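Local structure of pyrethroid hydrolase (Sphingobium faniae, 5Y5R) at residues 10-15 against 172-177; 39-44 against 55-60; 47-52 against 134-139. The protein catalyses the hydrolysis of pyrethroid pesticides, splitting their ester bond to give an alcohol and a cyclopropanecarboxylic acid. All coordinates share one frame; numbering follows the deposited sequence.

Contact 1: 10-15 against 172-177; sequences HGALNR and QTQSTV. With 8NL ((2-methyl-3-phenyl-phenyl)methyl (1~{S})-3-[(~{E})-2-chloranyl-3,3,3-tris(fluoranyl)prop-1-enyl]-2,2-dimethyl-cyclopropane-1-carboxylate), chain G.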
loop_
_atom_site.group_PDB
_atom_site.type_symbol
_atom_site.label_atom_id
_atom_site.label_comp_id
_atom_site.label_asym_id
_atom_site.label_seq_id
_atom_site.Cartn_x
_atom_site.Cartn_y
_atom_site.Cartn_z
ATOM N N HIS A 10 1.542 1.131 4.925
ATOM C CA HIS A 10 1.720 -0.311 4.874
ATOM C C HIS A 10 0.461 -0.996 4.341
ATOM O O HIS A 10 -0.620 -0.395 4.272
ATOM C CB HIS A 10 2.018 -0.863 6.275
ATOM C CG HIS A 10 0.884 -0.676 7.245
ATOM N ND1 HIS A 10 -0.287 -1.411 7.170
ATOM C CD2 HIS A 10 0.737 0.159 8.309
ATOM C CE1 HIS A 10 -1.099 -1.038 8.150
ATOM N NE2 HIS A 10 -0.508 -0.081 8.849
ATOM N N GLY A 11 0.617 -2.264 3.971
ATOM C CA GLY A 11 -0.481 -3.132 3.534
ATOM C C GLY A 11 -1.002 -4.106 4.591
ATOM O O GLY A 11 -0.741 -3.974 5.792
ATOM N N ALA A 12 -1.714 -5.150 4.132
ATOM C CA ALA A 12 -2.386 -6.031 5.095
ATOM C C ALA A 12 -1.418 -6.723 6.057
ATOM O O ALA A 12 -0.345 -7.190 5.669
ATOM C CB ALA A 12 -3.187 -7.114 4.357
ATOM N N LEU A 13 -1.833 -6.839 7.324
ATOM C CA LEU A 13 -1.068 -7.522 8.368
ATOM C C LEU A 13 0.273 -6.859 8.706
ATOM O O LEU A 13 1.061 -7.444 9.473
ATOM C CB LEU A 13 -0.792 -8.977 7.959
ATOM C CG LEU A 13 -2.005 -9.889 8.029
ATOM C CD1 LEU A 13 -1.675 -11.247 7.448
ATOM C CD2 LEU A 13 -2.392 -10.029 9.459
ATOM N N ASN A 14 0.554 -5.664 8.189
ATOM C CA ASN A 14 1.832 -4.992 8.410
ATOM C C ASN A 14 1.665 -3.763 9.313
ATOM O O ASN A 14 0.556 -3.356 9.669
ATOM C CB ASN A 14 2.476 -4.603 7.062
ATOM C CG ASN A 14 3.234 -5.737 6.420
ATOM O OD1 ASN A 14 2.659 -6.791 6.043
ATOM N ND2 ASN A 14 4.542 -5.565 6.310
ATOM N N ARG A 15 2.802 -3.154 9.682
ATOM C CA ARG A 15 2.852 -1.905 10.434
ATOM C C ARG A 15 3.835 -0.937 9.760
ATOM O O ARG A 15 4.654 -1.341 8.938
ATOM C CB ARG A 15 3.269 -2.165 11.896
ATOM C CG ARG A 15 2.448 -3.267 12.609
ATOM C CD ARG A 15 2.899 -3.448 14.072
ATOM N NE ARG A 15 2.766 -2.228 14.862
ATOM C CZ ARG A 15 3.394 -1.984 16.024
ATOM N NH1 ARG A 15 4.240 -2.859 16.561
ATOM N NH2 ARG A 15 3.174 -0.842 16.649
ATOM N N GLN A 172 -1.307 -9.464 13.974
ATOM C CA GLN A 172 -1.840 -10.823 13.940
ATOM C C GLN A 172 -3.119 -10.949 13.128
ATOM O O GLN A 172 -3.350 -12.016 12.544
ATOM C CB GLN A 172 -2.127 -11.324 15.368
ATOM C CG GLN A 172 -0.875 -11.654 16.166
ATOM C CD GLN A 172 0.043 -12.649 15.459
ATOM O OE1 GLN A 172 -0.228 -13.860 15.456
ATOM N NE2 GLN A 172 1.110 -12.153 14.845
ATOM N N THR A 173 -3.996 -9.937 13.168
ATOM C CA THR A 173 -5.305 -9.987 12.524
ATOM C C THR A 173 -5.649 -8.682 11.803
ATOM O O THR A 173 -5.623 -7.601 12.400
ATOM C CB THR A 173 -6.421 -10.327 13.539
ATOM O OG1 THR A 173 -6.114 -11.557 14.206
ATOM C CG2 THR A 173 -7.729 -10.533 12.813
ATOM N N GLN A 174 -6.055 -8.814 10.541
ATOM C CA GLN A 174 -6.323 -7.708 9.633
ATOM C C GLN A 174 -7.821 -7.521 9.421
ATOM O O GLN A 174 -8.538 -8.504 9.213
ATOM C CB GLN A 174 -5.677 -7.994 8.279
ATOM C CG GLN A 174 -6.245 -7.101 7.212
ATOM C CD GLN A 174 -5.612 -5.727 7.258
ATOM O OE1 GLN A 174 -4.414 -5.588 7.539
ATOM N NE2 GLN A 174 -6.425 -4.705 7.084
ATOM N N SER A 175 -8.284 -6.268 9.370
ATOM C CA SER A 175 -9.695 -5.980 9.108
ATOM C C SER A 175 -10.041 -6.151 7.627
ATOM O O SER A 175 -9.247 -5.838 6.745
ATOM C CB SER A 175 -10.048 -4.559 9.533
ATOM O OG SER A 175 -11.347 -4.210 9.065
ATOM N N THR A 176 -11.228 -6.681 7.353
ATOM C CA THR A 176 -11.627 -6.857 5.957
ATOM C C THR A 176 -12.220 -5.584 5.359
ATOM O O THR A 176 -12.560 -5.570 4.166
ATOM C CB THR A 176 -12.596 -8.033 5.844
ATOM O OG1 THR A 176 -13.758 -7.746 6.626
ATOM C CG2 THR A 176 -11.943 -9.344 6.299
ATOM N N VAL A 177 -12.250 -4.509 6.156
ATOM C CA VAL A 177 -12.870 -3.252 5.724
ATOM C C VAL A 177 -12.295 -2.699 4.426
ATOM O O VAL A 177 -13.082 -2.248 3.580
ATOM C CB VAL A 177 -12.806 -2.219 6.869
ATOM C CG1 VAL A 177 -13.012 -0.787 6.337
ATOM C CG2 VAL A 177 -13.848 -2.529 7.930
HETATM C C 8NL G . 0.482 -10.063 4.548
HETATM C C8 8NL G . 3.079 -11.347 7.389
HETATM C C9 8NL G . 2.930 -12.317 8.376
HETATM C C10 8NL G . 2.425 -13.570 8.054
HETATM C C11 8NL G . 2.088 -13.793 6.721
HETATM C C12 8NL G . 2.248 -12.808 5.747
HETATM C C13 8NL G . 1.258 -7.789 2.680
HETATM O O 8NL G . 0.365 -8.450 1.751
HETATM CL CL 8NL G . -5.372 -11.524 -1.199
HETATM C C21 8NL G . -4.302 -10.410 -0.344
HETATM C C22 8NL G . -4.107 -10.628 1.137
HETATM F F2 8NL G . -2.903 -11.140 1.322
HETATM F F1 8NL G . -4.245 -9.526 1.848
HETATM F F 8NL G . -5.026 -11.485 1.531
HETATM C C20 8NL G . -3.662 -9.455 -1.020
HETATM C C16 8NL G . -2.761 -8.460 -0.320
HETATM C C17 8NL G . -1.961 -7.769 -1.419
HETATM C C18 8NL G . -2.843 -6.534 -1.310
HETATM C C19 8NL G . -2.033 -8.486 -2.777
HETATM C C15 8NL G . -1.239 -8.545 -0.281
HETATM C C14 8NL G . -0.708 -7.797 0.945
HETATM O O1 8NL G . -1.207 -6.721 1.280
HETATM C C2 8NL G . 2.244 -8.648 3.489
HETATM C C3 8NL G . 3.586 -8.313 3.355
HETATM C C4 8NL G . 4.592 -9.003 4.031
HETATM C C5 8NL G . 4.263 -10.036 4.904
HETATM C C6 8NL G . 2.938 -10.417 5.079
HETATM C C1 8NL G . 1.923 -9.708 4.375
HETATM C C7 8NL G . 2.731 -11.554 6.066
#
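Gln174 and Leu13 cross obliquely. The Gln174 CB bond points at the 10-15 loop. CG lies anti to the backbone N (chi1 164°), and the chain then bends at chi2 (80°). This turns OE1 to the loop backbone. OE1 accepts Leu13 N at 2.9 Å on an in-plane lone pair, with a nearly straight bond (164°). NE2 donates to Ser175 O at 3.1 Å and also to Tyr57 OH, so the flat amide is fixed in rotation. Nearer the Gln174 backbone, Leu13 CD2 meets Gln174 CB at 4.0 Å, while Leu13 CD1 touches atom C of the bound pyrethroid at 3.8 Å. Leu13 sits in a type II turn from Gly11 to Asn14. Gly11 O takes two bonds there, from His10 ND1 at 2.9 Å and from Asn14 N. An alanine in place of Gln174 would remove the acceptor of Leu13 N and would probably leave the turn less firmly held. One residue before Leu13, Ala12 N donates to the ester carbonyl oxygen O1 of 8NL at 3.3 Å. Ser78 OG and His230 NE2 also bond the ligand. This is consistent with an oxyanion hole whose shape Gln174 helps to hold from the second shell.

Contact 2: 39-44 against 55-60; sequences TGHTPG and EHYTRP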
loop_
_atom_site.group_PDB
_atom_site.type_symbol
_atom_site.label_atom_id
_atom_site.label_comp_id
_atom_site.label_asym_id
_atom_site.label_seq_id
_atom_site.Cartn_x
_atom_site.Cartn_y
_atom_site.Cartn_z
ATOM N N THR A 39 -5.319 2.362 11.615
ATOM C CA THR A 39 -6.126 1.973 12.762
ATOM C C THR A 39 -6.216 0.457 12.848
ATOM O O THR A 39 -6.361 -0.230 11.832
ATOM C CB THR A 39 -7.509 2.609 12.660
ATOM O OG1 THR A 39 -7.355 4.031 12.648
ATOM C CG2 THR A 39 -8.406 2.195 13.811
ATOM N N GLY A 40 -6.047 -0.073 14.064
ATOM C CA GLY A 40 -6.029 -1.505 14.293
ATOM C C GLY A 40 -4.671 -2.138 14.119
ATOM O O GLY A 40 -4.539 -3.351 14.297
ATOM N N HIS A 41 -3.658 -1.371 13.730
ATOM C CA HIS A 41 -2.347 -1.938 13.455
ATOM C C HIS A 41 -1.333 -1.649 14.556
ATOM O O HIS A 41 -0.131 -1.870 14.356
ATOM C CB HIS A 41 -1.855 -1.442 12.083
ATOM C CG HIS A 41 -2.601 -2.045 10.934
ATOM N ND1 HIS A 41 -2.099 -3.089 10.188
ATOM C CD2 HIS A 41 -3.857 -1.833 10.483
ATOM C CE1 HIS A 41 -2.996 -3.457 9.291
ATOM N NE2 HIS A 41 -4.068 -2.709 9.444
ATOM N N THR A 42 -1.775 -1.185 15.720
ATOM C CA THR A 42 -0.861 -0.961 16.840
ATOM C C THR A 42 -1.227 -1.855 18.016
ATOM O O THR A 42 -2.332 -1.713 18.569
ATOM C CB THR A 42 -0.891 0.514 17.221
ATOM O OG1 THR A 42 -0.715 1.288 16.027
ATOM C CG2 THR A 42 0.199 0.841 18.235
ATOM N N PRO A 43 -0.375 -2.805 18.394
ATOM C CA PRO A 43 -0.717 -3.734 19.483
ATOM C C PRO A 43 -1.236 -3.002 20.711
ATOM O O PRO A 43 -0.635 -2.042 21.180
ATOM C CB PRO A 43 0.610 -4.433 19.762
ATOM C CG PRO A 43 1.306 -4.436 18.414
ATOM C CD PRO A 43 0.891 -3.157 17.740
ATOM N N GLY A 44 -2.404 -3.394 21.174
ATOM C CA GLY A 44 -3.027 -2.737 22.282
ATOM C C GLY A 44 -4.108 -1.750 21.891
ATOM O O GLY A 44 -4.783 -1.256 22.742
ATOM N N GLU A 55 -12.840 5.918 6.646
ATOM C CA GLU A 55 -12.520 7.188 7.280
ATOM C C GLU A 55 -11.819 6.936 8.598
ATOM O O GLU A 55 -10.855 7.628 8.943
ATOM C CB GLU A 55 -13.796 8.013 7.522
ATOM C CG GLU A 55 -13.526 9.416 8.135
ATOM C CD GLU A 55 -13.175 9.380 9.628
ATOM O OE1 GLU A 55 -13.622 8.429 10.308
ATOM O OE2 GLU A 55 -12.382 10.250 10.101
ATOM N N HIS A 56 -12.286 5.917 9.331
ATOM C CA HIS A 56 -11.666 5.514 10.588
ATOM C C HIS A 56 -10.316 4.855 10.360
ATOM O O HIS A 56 -9.350 5.141 11.075
ATOM C CB HIS A 56 -12.584 4.545 11.328
ATOM C CG HIS A 56 -12.087 4.175 12.687
ATOM N ND1 HIS A 56 -12.420 2.985 13.297
ATOM C CD2 HIS A 56 -11.293 4.839 13.560
ATOM C CE1 HIS A 56 -11.846 2.927 14.486
ATOM N NE2 HIS A 56 -11.156 4.041 14.669
ATOM N N TYR A 57 -10.263 3.908 9.408
ATOM C CA TYR A 57 -9.025 3.190 9.104
ATOM C C TYR A 57 -7.906 4.157 8.719
ATOM O O TYR A 57 -6.759 3.984 9.142
ATOM C CB TYR A 57 -9.275 2.184 7.958
ATOM C CG TYR A 57 -8.215 1.106 7.762
ATOM C CD1 TYR A 57 -7.866 0.253 8.806
ATOM C CD2 TYR A 57 -7.618 0.884 6.517
ATOM C CE1 TYR A 57 -6.920 -0.715 8.644
ATOM C CE2 TYR A 57 -6.659 -0.124 6.355
ATOM C CZ TYR A 57 -6.310 -0.898 7.421
ATOM O OH TYR A 57 -5.386 -1.917 7.263
ATOM N N THR A 58 -8.220 5.179 7.919
ATOM C CA THR A 58 -7.203 6.045 7.339
ATOM C C THR A 58 -6.954 7.295 8.177
ATOM O O THR A 58 -6.192 8.180 7.757
ATOM C CB THR A 58 -7.599 6.451 5.914
ATOM O OG1 THR A 58 -8.950 6.940 5.868
ATOM C CG2 THR A 58 -7.540 5.232 5.013
ATOM N N ARG A 59 -7.540 7.369 9.370
ATOM C CA ARG A 59 -7.504 8.623 10.118
ATOM C C ARG A 59 -6.112 8.987 10.632
ATOM O O ARG A 59 -5.782 10.182 10.674
ATOM C CB ARG A 59 -8.519 8.554 11.277
ATOM C CG ARG A 59 -8.753 9.871 12.020
ATOM C CD ARG A 59 -10.150 9.903 12.628
ATOM N NE ARG A 59 -10.383 8.965 13.727
ATOM C CZ ARG A 59 -11.595 8.519 14.064
ATOM N NH1 ARG A 59 -12.669 8.902 13.360
ATOM N NH2 ARG A 59 -11.736 7.675 15.083
ATOM N N PRO A 60 -5.238 8.030 10.955
ATOM C CA PRO A 60 -3.857 8.423 11.266
ATOM C C PRO A 60 -3.151 9.175 10.148
ATOM O O PRO A 60 -2.260 9.970 10.441
ATOM C CB PRO A 60 -3.174 7.087 11.579
ATOM C CG PRO A 60 -4.260 6.229 12.091
ATOM C CD PRO A 60 -5.508 6.640 11.379
#
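This contact belongs to the alpha/beta hydrolase fold. It joins the loop after strand 32-34 to the break between helices 54-57 and 59-67. Thr39 carries it. Its CB points at the helices and lies 3.5 Å from His56 O. From CB the two branches part. OG1 stands beside the backbone N (chi1 -61°) and donates to His56 O at 2.8 Å. It approaches from above the carbonyl plane, 28° out of it. OG1 also lies 3.4 Å from Pro60 CD, so the proline ring at the start of the second helix closes in beside the hydroxyl. CG2, anti to the backbone N, goes over one face of the His56 ring. It is a CH-pi contact, 3.7 Å from CG2 to the ring centroid and 25° off the normal. One nitrogen of that ring has a partner elsewhere: His56 ND1 is hydrogen-bonded to Val52 N. The Thr39 backbone adds a nearly straight bond, with Thr39 N donating to Tyr57 O at 3.3 Å. Thr39 therefore takes two successive carbonyls at the end of helix 54-57. The Tyr57 ring reaches on to His41, and the rings meet at their margins, neither lying over the other. His41 ND1 bonds Asn14 O. At the tips, His41 NE2 and Tyr57 OH are hydrogen-bonded at 2.7 Å.

Contact 3: 47-52 against 134-139; sequences GHLSVV and PVDEGR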
loop_
_atom_site.group_PDB
_atom_site.type_symbol
_atom_site.label_atom_id
_atom_site.label_comp_id
_atom_site.label_asym_id
_atom_site.label_seq_id
_atom_site.Cartn_x
_atom_site.Cartn_y
_atom_site.Cartn_z
ATOM N N GLY A 47 -7.188 -3.813 17.580
ATOM C CA GLY A 47 -7.134 -4.800 16.532
ATOM C C GLY A 47 -8.286 -4.655 15.553
ATOM O O GLY A 47 -9.035 -3.662 15.551
ATOM N N HIS A 48 -8.499 -5.731 14.792
ATOM C CA HIS A 48 -9.284 -5.642 13.559
ATOM C C HIS A 48 -10.738 -5.245 13.795
ATOM O O HIS A 48 -11.313 -4.536 12.971
ATOM C CB HIS A 48 -9.250 -6.975 12.809
ATOM C CG HIS A 48 -9.970 -8.093 13.505
ATOM N ND1 HIS A 48 -9.489 -8.708 14.638
ATOM C CD2 HIS A 48 -11.142 -8.708 13.215
ATOM C CE1 HIS A 48 -10.329 -9.656 15.016
ATOM N NE2 HIS A 48 -11.340 -9.675 14.170
ATOM N N LEU A 49 -11.352 -5.672 14.898
ATOM C CA LEU A 49 -12.769 -5.352 15.063
ATOM C C LEU A 49 -13.017 -3.894 15.402
ATOM O O LEU A 49 -14.174 -3.449 15.358
ATOM C CB LEU A 49 -13.430 -6.255 16.107
ATOM C CG LEU A 49 -13.491 -7.752 15.804
ATOM C CD1 LEU A 49 -14.015 -8.515 17.019
ATOM C CD2 LEU A 49 -14.358 -8.045 14.601
ATOM N N SER A 50 -11.981 -3.156 15.797
ATOM C CA SER A 50 -12.147 -1.740 16.107
ATOM C C SER A 50 -12.305 -0.878 14.863
ATOM O O SER A 50 -12.849 0.224 14.944
ATOM C CB SER A 50 -10.944 -1.262 16.933
ATOM O OG SER A 50 -9.769 -1.213 16.125
ATOM N N VAL A 51 -11.894 -1.358 13.704
ATOM C CA VAL A 51 -12.014 -0.522 12.518
ATOM C C VAL A 51 -13.480 -0.432 12.116
ATOM O O VAL A 51 -14.102 -1.434 11.754
ATOM C CB VAL A 51 -11.170 -1.080 11.376
ATOM C CG1 VAL A 51 -11.283 -0.153 10.184
ATOM C CG2 VAL A 51 -9.738 -1.257 11.844
ATOM N N VAL A 52 -14.005 0.783 12.072
ATOM C CA VAL A 52 -15.401 0.971 11.716
ATOM C C VAL A 52 -15.586 1.078 10.210
ATOM O O VAL A 52 -16.368 0.330 9.615
ATOM C CB VAL A 52 -15.945 2.221 12.415
ATOM C CG1 VAL A 52 -17.372 2.408 11.993
ATOM C CG2 VAL A 52 -15.798 2.074 13.930
ATOM N N PRO A 134 -9.798 -16.534 6.630
ATOM C CA PRO A 134 -10.773 -15.735 7.384
ATOM C C PRO A 134 -10.869 -16.162 8.849
ATOM O O PRO A 134 -10.641 -17.326 9.186
ATOM C CB PRO A 134 -12.095 -16.018 6.661
ATOM C CG PRO A 134 -11.676 -16.614 5.285
ATOM C CD PRO A 134 -10.438 -17.374 5.598
ATOM N N VAL A 135 -11.202 -15.188 9.720
ATOM C CA VAL A 135 -11.542 -15.397 11.135
ATOM C C VAL A 135 -12.716 -14.472 11.475
ATOM O O VAL A 135 -13.032 -13.548 10.723
ATOM C CB VAL A 135 -10.361 -15.163 12.120
ATOM C CG1 VAL A 135 -9.188 -16.106 11.815
ATOM C CG2 VAL A 135 -9.929 -13.716 12.126
ATOM N N ASP A 136 -13.427 -14.766 12.576
ATOM C CA ASP A 136 -14.556 -13.910 13.008
ATOM C C ASP A 136 -15.509 -13.594 11.856
ATOM O O ASP A 136 -15.815 -12.428 11.575
ATOM C CB ASP A 136 -14.108 -12.593 13.649
ATOM C CG ASP A 136 -13.413 -12.771 14.960
ATOM O OD1 ASP A 136 -13.608 -13.827 15.606
ATOM O OD2 ASP A 136 -12.736 -11.807 15.383
ATOM N N GLU A 137 -15.946 -14.652 11.167
ATOM C CA GLU A 137 -16.976 -14.575 10.136
ATOM C C GLU A 137 -16.620 -13.556 9.052
ATOM O O GLU A 137 -17.434 -12.722 8.646
ATOM C CB GLU A 137 -18.329 -14.271 10.775
ATOM C CG GLU A 137 -18.983 -15.451 11.577
ATOM C CD GLU A 137 -18.160 -16.038 12.765
ATOM O OE1 GLU A 137 -17.020 -15.621 13.034
ATOM O OE2 GLU A 137 -18.681 -16.939 13.462
ATOM N N GLY A 138 -15.389 -13.655 8.553
ATOM C CA GLY A 138 -14.985 -12.783 7.477
ATOM C C GLY A 138 -14.845 -11.329 7.857
ATOM O O GLY A 138 -14.803 -10.468 6.964
ATOM N N ARG A 139 -14.806 -11.013 9.152
ATOM C CA ARG A 139 -14.380 -9.682 9.557
ATOM C C ARG A 139 -12.877 -9.607 9.788
ATOM O O ARG A 139 -12.336 -8.501 9.846
ATOM C CB ARG A 139 -15.131 -9.221 10.817
ATOM C CG ARG A 139 -16.573 -8.758 10.566
ATOM C CD ARG A 139 -16.864 -7.378 11.148
ATOM N NE ARG A 139 -16.835 -6.316 10.206
ATOM C CZ ARG A 139 -16.690 -5.049 10.482
ATOM N NH1 ARG A 139 -16.538 -4.638 11.677
ATOM N NH2 ARG A 139 -16.682 -4.168 9.551
HETATM O O HOH W 1 -17.282 -2.024 10.947
#
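A type I' beta turn from Asp136 to Arg139 links strands 132-135 and 140-143 as a hairpin, and its two corner residues, Asp136 and Arg139, meet the 47-52 loop. His48 makes the main polar link. Its CB points at the hairpin, and its CG takes the crowded position between the backbone N and the carbonyl carbon (chi1 68°). NE2 thereby reaches Asp136. His48 NE2 donates to Asp136 OD2 at 2.8 Å, with a bent N-H...O angle of 137°. The oxygen lies in the ring plane and uses its anti lone pair, and the ring and carboxylate planes are 25° apart. The carboxylate would probably favour the protonated imidazole. The same ring edge turns CD2 toward Arg139 O, at 3.6 Å.

The hairpin is part of a small antiparallel sheet, completed by strand 174-175. That sheet lies in the insertion between core strands 95-101 and 194-199, which corresponds to the cap of alpha/beta hydrolases. The contact thus ties a loop of the core domain to the cap, near the surface and away from the active site. Leu49 fills in beside the polar pair. Its CG sits over one face of the His48 ring. Leu49 CD1 comes to 3.9 Å from Asp136 OD2, and Leu49 CD2 meets Arg139 CB at 4.0 Å. Past that point the Arg139 chain bends at chi2 and chi3 and heads for the end of the loop at Val51 and Val52. A water bridges its tip to the loop. The water accepts from Arg139 NH2 at 2.6 Å and donates to Val52 O at 2.9 Å. Within the 47-52 loop, Gly47 O is gripped twice by the same residue. Ser50 N donates to it, and so does Ser50 OG, at 2.6 Å from Gly47 O.

In the fold
The segments come in the order 10-15, 39-44, 47-52, 55-60, 134-139, 172-177. Contact 1 spans the other two, while contacts 2 and 3 interleave. Contact 1 has its centre about 10 Å from the centres of both others, themselves about 13 Å apart. Contacts 1 and 3 share the small antiparallel sheet, through strands 174-175 and 132-135. Asn14 with His41 and Gln174 with Tyr57 join contacts 1 and 2. Val51 packs on Tyr57 between contacts 2 and 3. Contacts 1 and 3 connect loops after strands 3-9 and 32-34 to the cap beside the pyrethroid pocket, while contact 2 ties the second of these loops to helices 54-57 and 59-67. Contact 1 alone touches the ligand.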